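Local coordinates for YkuI protein (Bacillus subtilis, PDB 2BAS) that binds the second messenger cyclic di-GMP through an EAL domain and may cleave it as a phosphodiesterase, at residues Lys52-Glu57 against Gly249-Gly254; Ser105-Phe110 against Leu265-Leu270; Tyr243-Gly248 against Thr276-Phe281. All coordinates share one frame; numbering follows the deposited sequence.

Contact 1 of 3, residues Lys52-Glu57 against Gly249-Gly254; sequences KVVGYE and GRYFQG
Tyr-251 meets Val-54 through CD2 and CE2 of its ring, which the preceding Arg-250 covers on one face with its CG. Tyr-251 CD2 lies 3.6 Å from Val-54 CG2, and CE2 is 3.7 Å from the same methyl, while Val-54 CG1 approaches CE2 less closely. The valine comes at the ring obliquely, and the two side chains cross at about a right angle. Two residues after Tyr-251, Gln-253 makes the polar half of the contact. Its CG is anti to the backbone N (chi1 -177°) and the chain beyond is extended, which carries the amide across to Glu-57. Gln-253 NE2 donates to Glu-57 OE1 at 2.9 Å with an N-H...O angle of 150°. The oxygen lies in the amide plane, but NE2 stands above the carboxylate plane, the two planes being almost perpendicular. Gln-43 OE1 also accepts from this NE2, and Lys-197 NZ donates to Gln-253 OE1, so both ends of the amide are held. Glu-57 is probably the glutamate of the EAL signature. Strand 38-47 runs between strands 53-64 and 249-252, antiparallel to both, and the contact reaches across it within the barrel-like sheet of the EAL domain.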
loop_
_atom_site.group_PDB
_atom_site.type_symbol
_atom_site.label_atom_id
_atom_site.label_comp_id
_atom_site.label_asym_id
_atom_site.label_seq_id
_atom_site.Cartn_x
_atom_site.Cartn_y
_atom_site.Cartn_z
ATOM N N LYS A 52 -28.467 -2.040 -0.256
ATOM C CA LYS A 52 -29.352 -1.226 -1.101
ATOM C C LYS A 52 -28.665 -0.258 -2.064
ATOM O O LYS A 52 -27.459 -0.008 -1.964
ATOM C CB LYS A 52 -30.350 -0.445 -0.241
ATOM C CG LYS A 52 -29.771 0.761 0.499
ATOM C CD LYS A 52 -30.893 1.742 0.841
ATOM C CE LYS A 52 -30.506 2.699 1.960
ATOM N NZ LYS A 52 -31.692 3.485 2.405
ATOM N N VAL A 53 -29.458 0.289 -2.988
ATOM C CA VAL A 53 -28.950 1.222 -3.979
ATOM C C VAL A 53 -28.678 2.588 -3.324
ATOM O O VAL A 53 -29.526 3.131 -2.623
ATOM C CB VAL A 53 -29.858 1.308 -5.259
ATOM C CG1 VAL A 53 -30.659 0.009 -5.454
ATOM C CG2 VAL A 53 -30.792 2.503 -5.225
ATOM N N VAL A 54 -27.474 3.110 -3.533
ATOM C CA VAL A 54 -27.049 4.384 -2.944
ATOM C C VAL A 54 -26.952 5.471 -4.015
ATOM O O VAL A 54 -26.883 6.664 -3.703
ATOM C CB VAL A 54 -25.693 4.241 -2.216
ATOM C CG1 VAL A 54 -25.863 3.426 -0.956
ATOM C CG2 VAL A 54 -24.651 3.603 -3.122
ATOM N N GLY A 55 -26.949 5.035 -5.275
ATOM C CA GLY A 55 -26.907 5.929 -6.421
ATOM C C GLY A 55 -26.899 5.173 -7.736
ATOM O O GLY A 55 -27.104 3.957 -7.770
ATOM N N TYR A 56 -26.670 5.906 -8.820
ATOM C CA TYR A 56 -26.628 5.335 -10.158
ATOM C C TYR A 56 -25.555 6.039 -10.968
ATOM O O TYR A 56 -25.476 7.267 -10.957
ATOM C CB TYR A 56 -27.960 5.556 -10.879
ATOM C CG TYR A 56 -29.174 4.884 -10.280
ATOM C CD1 TYR A 56 -29.931 5.515 -9.285
ATOM C CD2 TYR A 56 -29.590 3.632 -10.732
ATOM C CE1 TYR A 56 -31.062 4.904 -8.740
ATOM C CE2 TYR A 56 -30.722 3.011 -10.196
ATOM C CZ TYR A 56 -31.454 3.654 -9.204
ATOM O OH TYR A 56 -32.574 3.048 -8.681
ATOM N N GLU A 57 -24.731 5.278 -11.675
ATOM C CA GLU A 57 -23.817 5.880 -12.630
ATOM C C GLU A 57 -24.681 6.287 -13.816
ATOM O O GLU A 57 -25.604 5.555 -14.194
ATOM C CB GLU A 57 -22.719 4.909 -13.065
ATOM C CG GLU A 57 -21.578 5.590 -13.813
ATOM C CD GLU A 57 -20.538 4.619 -14.375
ATOM O OE1 GLU A 57 -20.845 3.421 -14.561
ATOM O OE2 GLU A 57 -19.398 5.061 -14.644
ATOM N N GLY A 249 -14.319 -3.482 0.269
ATOM C CA GLY A 249 -15.298 -2.876 -0.643
ATOM C C GLY A 249 -16.523 -2.307 0.046
ATOM O O GLY A 249 -17.265 -3.033 0.708
ATOM N N ARG A 250 -16.742 -1.006 -0.100
ATOM C CA ARG A 250 -17.908 -0.375 0.509
ATOM C C ARG A 250 -19.101 -0.266 -0.447
ATOM O O ARG A 250 -20.251 -0.283 -0.012
ATOM C CB ARG A 250 -17.562 0.994 1.085
ATOM C CG ARG A 250 -18.680 1.551 1.934
ATOM C CD ARG A 250 -18.310 2.847 2.592
ATOM N NE ARG A 250 -19.327 3.217 3.571
ATOM C CZ ARG A 250 -19.208 4.207 4.446
ATOM N NH1 ARG A 250 -18.104 4.949 4.478
ATOM N NH2 ARG A 250 -20.195 4.451 5.294
ATOM N N TYR A 251 -18.817 -0.139 -1.741
ATOM C CA TYR A 251 -19.858 -0.068 -2.770
ATOM C C TYR A 251 -19.532 -1.021 -3.910
ATOM O O TYR A 251 -18.361 -1.304 -4.162
ATOM C CB TYR A 251 -20.006 1.354 -3.301
ATOM C CG TYR A 251 -20.312 2.389 -2.239
ATOM C CD1 TYR A 251 -19.330 3.278 -1.793
ATOM C CD2 TYR A 251 -21.585 2.477 -1.677
ATOM C CE1 TYR A 251 -19.621 4.240 -0.823
ATOM C CE2 TYR A 251 -21.884 3.426 -0.708
ATOM C CZ TYR A 251 -20.903 4.303 -0.286
ATOM O OH TYR A 251 -21.219 5.238 0.675
ATOM N N PHE A 252 -20.568 -1.507 -4.595
ATOM C CA PHE A 252 -20.411 -2.520 -5.635
ATOM C C PHE A 252 -21.258 -2.229 -6.875
ATOM O O PHE A 252 -22.389 -1.748 -6.768
ATOM C CB PHE A 252 -20.806 -3.893 -5.095
ATOM C CG PHE A 252 -20.243 -4.219 -3.737
ATOM C CD1 PHE A 252 -20.988 -3.975 -2.583
ATOM C CD2 PHE A 252 -18.989 -4.807 -3.608
ATOM C CE1 PHE A 252 -20.477 -4.292 -1.324
ATOM C CE2 PHE A 252 -18.469 -5.134 -2.342
ATOM C CZ PHE A 252 -19.208 -4.874 -1.207
ATOM N N GLN A 253 -20.726 -2.574 -8.046
ATOM C CA GLN A 253 -21.389 -2.317 -9.322
ATOM C C GLN A 253 -20.985 -3.345 -10.377
ATOM O O GLN A 253 -19.808 -3.694 -10.475
ATOM C CB GLN A 253 -20.997 -0.921 -9.802
ATOM C CG GLN A 253 -21.656 -0.444 -11.086
ATOM C CD GLN A 253 -21.099 0.886 -11.542
ATOM O OE1 GLN A 253 -20.305 1.509 -10.839
ATOM N NE2 GLN A 253 -21.512 1.333 -12.723
ATOM N N GLY A 254 -21.953 -3.813 -11.164
ATOM C CA GLY A 254 -21.697 -4.733 -12.273
ATOM C C GLY A 254 -22.885 -5.551 -12.778
ATOM O O GLY A 254 -23.970 -5.563 -12.168
#

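Contact 2 of 3, residues Ser105-Phe110 against Leu265-Leu270; sequences SDLLIF and LERDVL
Arg-267, the second residue of the type I beta turn from Glu-266 to Val-269, reaches from the loop before helix 271-311 to Asp-106 and Leu-107, which lead into strand 108-112. The turn is closed by Val-269 N to Glu-266 O at 2.9 Å. Aspartate and arginine approach from opposite directions and form a salt bridge in which the carboxylate lies at the edge of the guanidinium, near its plane, with the two planes 22° apart. NH1 of Arg-267 gives a weak bond to Asp-106 OD1 at 2.8 Å, and NH2 a longer, also weak one to the same oxygen at 3.2 Å. NH1 also faces Asp-106 OD2, too closely for that distance to be trusted. Leu-107 packs over one face instead: its CD2 sits above the centre of the guanidinium, 3.4 Å from Arg-267 CZ. A bend in the arginine at chi3 (61°) turns the group so that it can meet carboxylate and methyl together. NH2 has a further acceptor in Val-53 O, which ties the arginine to the start of strand 53-64 as well. Leu-107 leans on Val-53 and Tyr-56 of this strand, the parallel neighbour of strand 108-112, while Val-269 packs on Val-53 and on Phe-46 of strand 38-47.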
loop_
_atom_site.group_PDB
_atom_site.type_symbol
_atom_site.label_atom_id
_atom_site.label_comp_id
_atom_site.label_asym_id
_atom_site.label_seq_id
_atom_site.Cartn_x
_atom_site.Cartn_y
_atom_site.Cartn_z
ATOM N N SER A 105 -34.335 11.941 -2.779
ATOM C CA SER A 105 -33.451 13.089 -2.531
ATOM C C SER A 105 -32.043 12.760 -1.973
ATOM O O SER A 105 -31.238 13.666 -1.719
ATOM C CB SER A 105 -34.182 14.074 -1.603
ATOM O OG SER A 105 -33.529 15.326 -1.520
ATOM N N ASP A 106 -31.736 11.476 -1.801
ATOM C CA ASP A 106 -30.478 11.065 -1.168
ATOM C C ASP A 106 -29.599 10.187 -2.065
ATOM O O ASP A 106 -28.502 9.769 -1.664
ATOM C CB ASP A 106 -30.771 10.324 0.136
ATOM C CG ASP A 106 -31.424 8.968 -0.097
ATOM O OD1 ASP A 106 -30.877 7.952 0.384
ATOM O OD2 ASP A 106 -32.474 8.911 -0.778
ATOM N N LEU A 107 -30.098 9.904 -3.267
ATOM C CA LEU A 107 -29.383 9.101 -4.249
ATOM C C LEU A 107 -28.108 9.807 -4.702
ATOM O O LEU A 107 -28.097 11.014 -4.932
ATOM C CB LEU A 107 -30.281 8.791 -5.458
ATOM C CG LEU A 107 -31.397 7.738 -5.339
ATOM C CD1 LEU A 107 -32.113 7.575 -6.657
ATOM C CD2 LEU A 107 -30.883 6.381 -4.883
ATOM N N LEU A 108 -27.027 9.050 -4.797
ATOM C CA LEU A 108 -25.771 9.600 -5.282
ATOM C C LEU A 108 -25.831 9.651 -6.800
ATOM O O LEU A 108 -26.470 8.799 -7.417
ATOM C CB LEU A 108 -24.584 8.753 -4.797
ATOM C CG LEU A 108 -24.338 8.763 -3.277
ATOM C CD1 LEU A 108 -23.401 7.631 -2.829
ATOM C CD2 LEU A 108 -23.816 10.105 -2.776
ATOM N N ILE A 109 -25.186 10.655 -7.395
ATOM C CA ILE A 109 -25.126 10.784 -8.854
ATOM C C ILE A 109 -23.676 10.629 -9.337
ATOM O O ILE A 109 -22.856 11.547 -9.184
ATOM C CB ILE A 109 -25.734 12.144 -9.351
ATOM C CG1 ILE A 109 -27.148 12.359 -8.802
ATOM C CG2 ILE A 109 -25.754 12.204 -10.869
ATOM C CD1 ILE A 109 -27.681 13.783 -8.960
ATOM N N PHE A 110 -23.364 9.462 -9.903
ATOM C CA PHE A 110 -22.023 9.180 -10.440
ATOM C C PHE A 110 -21.919 9.553 -11.925
ATOM O O PHE A 110 -22.569 8.944 -12.787
ATOM C CB PHE A 110 -21.662 7.704 -10.267
ATOM C CG PHE A 110 -21.393 7.287 -8.846
ATOM C CD1 PHE A 110 -22.444 7.062 -7.954
ATOM C CD2 PHE A 110 -20.085 7.072 -8.409
ATOM C CE1 PHE A 110 -22.193 6.652 -6.633
ATOM C CE2 PHE A 110 -19.830 6.678 -7.094
ATOM C CZ PHE A 110 -20.892 6.460 -6.202
ATOM N N LEU A 265 -34.665 1.623 -10.045
ATOM C CA LEU A 265 -35.171 0.398 -9.456
ATOM C C LEU A 265 -35.705 0.688 -8.071
ATOM O O LEU A 265 -35.512 1.784 -7.546
ATOM C CB LEU A 265 -34.025 -0.612 -9.340
ATOM C CG LEU A 265 -33.201 -0.924 -10.590
ATOM C CD1 LEU A 265 -31.989 -1.724 -10.212
ATOM C CD2 LEU A 265 -34.043 -1.671 -11.629
ATOM N N GLU A 266 -36.377 -0.296 -7.481
ATOM C CA GLU A 266 -36.754 -0.227 -6.074
ATOM C C GLU A 266 -35.448 -0.197 -5.278
ATOM O O GLU A 266 -34.490 -0.899 -5.610
ATOM C CB GLU A 266 -37.599 -1.444 -5.679
ATOM C CG GLU A 266 -38.947 -1.563 -6.405
ATOM C CD GLU A 266 -38.814 -1.704 -7.927
ATOM O OE1 GLU A 266 -37.747 -2.226 -8.385
ATOM O OE2 GLU A 266 -39.771 -1.289 -8.660
ATOM N N ARG A 267 -35.395 0.627 -4.241
ATOM C CA ARG A 267 -34.153 0.798 -3.496
ATOM C C ARG A 267 -33.692 -0.443 -2.727
ATOM O O ARG A 267 -32.507 -0.577 -2.402
ATOM C CB ARG A 267 -34.198 2.065 -2.648
ATOM C CG ARG A 267 -34.136 3.305 -3.537
ATOM C CD ARG A 267 -33.669 4.542 -2.818
ATOM N NE ARG A 267 -32.322 4.395 -2.285
ATOM C CZ ARG A 267 -31.649 5.382 -1.710
ATOM N NH1 ARG A 267 -32.200 6.585 -1.624
ATOM N NH2 ARG A 267 -30.432 5.172 -1.227
ATOM N N ASP A 268 -34.633 -1.353 -2.472
ATOM C CA ASP A 268 -34.358 -2.636 -1.833
ATOM C C ASP A 268 -34.360 -3.770 -2.858
ATOM O O ASP A 268 -34.466 -4.942 -2.489
ATOM C CB ASP A 268 -35.422 -2.932 -0.766
ATOM C CG ASP A 268 -35.444 -1.902 0.351
ATOM O OD1 ASP A 268 -34.249 -1.272 0.630
ATOM O OD2 ASP A 268 -36.663 -1.739 0.961
ATOM N N VAL A 269 -34.233 -3.419 -4.136
ATOM C CA VAL A 269 -34.339 -4.386 -5.235
ATOM C C VAL A 269 -33.559 -5.682 -5.007
ATOM O O VAL A 269 -34.021 -6.763 -5.380
ATOM C CB VAL A 269 -33.948 -3.758 -6.609
ATOM C CG1 VAL A 269 -32.519 -3.186 -6.581
ATOM C CG2 VAL A 269 -34.117 -4.772 -7.755
ATOM N N LEU A 270 -32.399 -5.570 -4.365
ATOM C CA LEU A 270 -31.487 -6.695 -4.257
ATOM C C LEU A 270 -31.151 -7.111 -2.815
ATOM O O LEU A 270 -30.368 -8.042 -2.612
ATOM C CB LEU A 270 -30.213 -6.360 -5.039
ATOM C CG LEU A 270 -29.726 -7.393 -6.059
ATOM C CD1 LEU A 270 -30.796 -7.663 -7.130
ATOM C CD2 LEU A 270 -28.434 -6.917 -6.705
#

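Contact 3 of 3, residues Tyr243-Gly248 against Thr276-Phe281; sequences YAWRNG and TEFHQF
A chi1 of 178° turns the Trp-245 indole away from its own backbone nitrogen, from the last turn of helix 238-246 onto helix 271-311, where Phe-278 and Phe-281 both hold CG anti to the carbonyl carbon. The three form a buried aromatic cluster between the two helices. The pyrrole part of the indole and the Phe-278 ring make an offset stack, with centroids 4.8 Å apart and planes inclined by 26°. Trp-245 CD1 stands over the centre of the phenyl face, 3.9 Å from Phe-278 CD1. Phe-281, one helical turn further along, makes its nearest approach with CB: a CH-pi contact places this atom over the six-membered ring of Trp-245, 3.7 Å from the centroid. The Phe-281 ring itself lies oblique to the five-membered ring. Phe-281 CE1 also touches the edge of the Phe-278 ring, so the two phenyls brace each other from the same helix. Trp-245 packs further on Ile-282 and Glu-285, and on Ser-369 of the second subunit. Just past the tryptophan, where the chain leaves helical geometry, Asn-247 folds its side chain back and donates from ND2 to Tyr-243 O at 2.8 Å.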
loop_
_atom_site.group_PDB
_atom_site.type_symbol
_atom_site.label_atom_id
_atom_site.label_comp_id
_atom_site.label_asym_id
_atom_site.label_seq_id
_atom_site.Cartn_x
_atom_site.Cartn_y
_atom_site.Cartn_z
ATOM N N TYR A 243 -14.444 -11.257 -3.772
ATOM C CA TYR A 243 -13.200 -10.528 -3.626
ATOM C C TYR A 243 -13.404 -9.125 -3.055
ATOM O O TYR A 243 -12.717 -8.740 -2.104
ATOM C CB TYR A 243 -12.425 -10.474 -4.939
ATOM C CG TYR A 243 -11.111 -9.769 -4.780
ATOM C CD1 TYR A 243 -9.967 -10.473 -4.422
ATOM C CD2 TYR A 243 -11.015 -8.379 -4.953
ATOM C CE1 TYR A 243 -8.748 -9.815 -4.249
ATOM C CE2 TYR A 243 -9.805 -7.711 -4.782
ATOM C CZ TYR A 243 -8.676 -8.438 -4.429
ATOM O OH TYR A 243 -7.475 -7.787 -4.263
ATOM N N ALA A 244 -14.340 -8.375 -3.637
ATOM C CA ALA A 244 -14.613 -6.994 -3.224
ATOM C C ALA A 244 -14.965 -6.913 -1.748
ATOM O O ALA A 244 -14.432 -6.091 -0.996
ATOM C CB ALA A 244 -15.742 -6.414 -4.058
ATOM N N TRP A 245 -15.863 -7.799 -1.338
ATOM C CA TRP A 245 -16.325 -7.830 0.024
ATOM C C TRP A 245 -15.212 -8.145 1.028
ATOM O O TRP A 245 -15.162 -7.537 2.098
ATOM C CB TRP A 245 -17.464 -8.825 0.142
ATOM C CG TRP A 245 -17.951 -8.952 1.514
ATOM C CD1 TRP A 245 -18.934 -8.218 2.102
ATOM C CD2 TRP A 245 -17.460 -9.856 2.510
ATOM N NE1 TRP A 245 -19.096 -8.619 3.405
ATOM C CE2 TRP A 245 -18.202 -9.621 3.681
ATOM C CE3 TRP A 245 -16.465 -10.842 2.521
ATOM C CZ2 TRP A 245 -17.997 -10.339 4.851
ATOM C CZ3 TRP A 245 -16.255 -11.561 3.687
ATOM C CH2 TRP A 245 -17.020 -11.307 4.839
ATOM N N ARG A 246 -14.322 -9.083 0.706
ATOM C CA ARG A 246 -13.260 -9.448 1.655
ATOM C C ARG A 246 -12.139 -8.403 1.650
ATOM O O ARG A 246 -11.319 -8.360 2.559
ATOM C CB ARG A 246 -12.727 -10.867 1.384
ATOM C CG ARG A 246 -11.366 -10.922 0.730
ATOM C CD ARG A 246 -11.283 -11.972 -0.356
ATOM N NE ARG A 246 -11.082 -13.326 0.140
ATOM C CZ ARG A 246 -10.893 -14.380 -0.652
ATOM N NH1 ARG A 246 -10.888 -14.216 -1.973
ATOM N NH2 ARG A 246 -10.717 -15.595 -0.130
ATOM N N ASN A 247 -12.136 -7.546 0.631
ATOM C CA ASN A 247 -11.096 -6.536 0.469
ATOM C C ASN A 247 -11.532 -5.092 0.685
ATOM O O ASN A 247 -11.163 -4.210 -0.087
ATOM C CB ASN A 247 -10.419 -6.701 -0.892
ATOM C CG ASN A 247 -9.490 -7.898 -0.921
ATOM O OD1 ASN A 247 -8.378 -7.842 -0.410
ATOM N ND2 ASN A 247 -9.951 -8.992 -1.505
ATOM N N GLY A 248 -12.311 -4.858 1.737
ATOM C CA GLY A 248 -12.727 -3.506 2.116
ATOM C C GLY A 248 -13.709 -2.776 1.218
ATOM O O GLY A 248 -13.920 -1.578 1.394
ATOM N N THR A 276 -28.038 -12.732 2.112
ATOM C CA THR A 276 -27.663 -14.134 2.294
ATOM C C THR A 276 -26.314 -14.437 1.656
ATOM O O THR A 276 -25.517 -15.191 2.211
ATOM C CB THR A 276 -28.719 -15.136 1.740
ATOM O OG1 THR A 276 -28.617 -15.222 0.314
ATOM C CG2 THR A 276 -30.148 -14.744 2.148
ATOM N N GLU A 277 -26.056 -13.849 0.491
ATOM C CA GLU A 277 -24.802 -14.092 -0.210
ATOM C C GLU A 277 -23.597 -13.626 0.620
ATOM O O GLU A 277 -22.516 -14.222 0.544
ATOM C CB GLU A 277 -24.827 -13.458 -1.604
ATOM C CG GLU A 277 -23.773 -14.010 -2.566
ATOM C CD GLU A 277 -24.246 -14.053 -4.015
ATOM O OE1 GLU A 277 -23.959 -15.065 -4.691
ATOM O OE2 GLU A 277 -24.912 -13.094 -4.479
ATOM N N PHE A 278 -23.798 -12.585 1.430
ATOM C CA PHE A 278 -22.749 -12.120 2.332
ATOM C C PHE A 278 -22.549 -13.060 3.523
ATOM O O PHE A 278 -21.421 -13.223 4.001
ATOM C CB PHE A 278 -22.984 -10.678 2.809
ATOM C CG PHE A 278 -22.829 -9.631 1.726
ATOM C CD1 PHE A 278 -22.142 -9.910 0.541
ATOM C CD2 PHE A 278 -23.338 -8.345 1.913
ATOM C CE1 PHE A 278 -21.996 -8.936 -0.458
ATOM C CE2 PHE A 278 -23.194 -7.361 0.925
ATOM C CZ PHE A 278 -22.520 -7.660 -0.261
ATOM N N HIS A 279 -23.636 -13.671 4.002
ATOM C CA HIS A 279 -23.557 -14.621 5.115
ATOM C C HIS A 279 -22.682 -15.824 4.782
ATOM O O HIS A 279 -22.017 -16.372 5.662
ATOM C CB HIS A 279 -24.942 -15.097 5.551
ATOM C CG HIS A 279 -25.638 -14.159 6.487
ATOM N ND1 HIS A 279 -26.771 -13.447 6.127
ATOM C CD2 HIS A 279 -25.367 -13.821 7.775
ATOM C CE1 HIS A 279 -27.166 -12.712 7.150
ATOM N NE2 HIS A 279 -26.330 -12.918 8.162
ATOM N N GLN A 280 -22.706 -16.240 3.518
ATOM C CA GLN A 280 -21.825 -17.295 3.048
ATOM C C GLN A 280 -20.385 -16.807 3.180
ATOM O O GLN A 280 -19.548 -17.516 3.742
ATOM C CB GLN A 280 -22.135 -17.684 1.603
ATOM C CG GLN A 280 -23.560 -18.200 1.377
ATOM C CD GLN A 280 -23.931 -18.301 -0.101
ATOM O OE1 GLN A 280 -23.321 -19.058 -0.857
ATOM N NE2 GLN A 280 -24.945 -17.544 -0.514
ATOM N N PHE A 281 -20.119 -15.584 2.699
ATOM C CA PHE A 281 -18.800 -14.950 2.797
ATOM C C PHE A 281 -18.295 -14.856 4.239
ATOM O O PHE A 281 -17.119 -15.131 4.506
ATOM C CB PHE A 281 -18.793 -13.545 2.190
ATOM C CG PHE A 281 -19.155 -13.487 0.722
ATOM C CD1 PHE A 281 -19.840 -12.391 0.216
ATOM C CD2 PHE A 281 -18.815 -14.515 -0.152
ATOM C CE1 PHE A 281 -20.178 -12.313 -1.130
ATOM C CE2 PHE A 281 -19.161 -14.444 -1.505
ATOM C CZ PHE A 281 -19.838 -13.340 -1.989
#

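Contacts 1 and 2 are neighbours, their centres about 9 Å apart, on the mixed sheet of the EAL domain, where strands 53-64 and 108-112 run parallel side by side. The backbone bond from Leu-108 N to Val-54 O joins them. The centre of contact 3 is about 14 Å from that of contact 1 and 21 Å from that of contact 2. The segments of every two contacts alternate along the chain, though contacts 2 and 3 do not touch. Phe-252 packs on Ala-244 and Phe-278, linking contacts 1 and 3. Contact 1 lies within the sheet, contact 2 joins it to the loop entering helix 271-311, and contact 3 packs helix 238-246 on that helix, which continues toward the C-terminal domain.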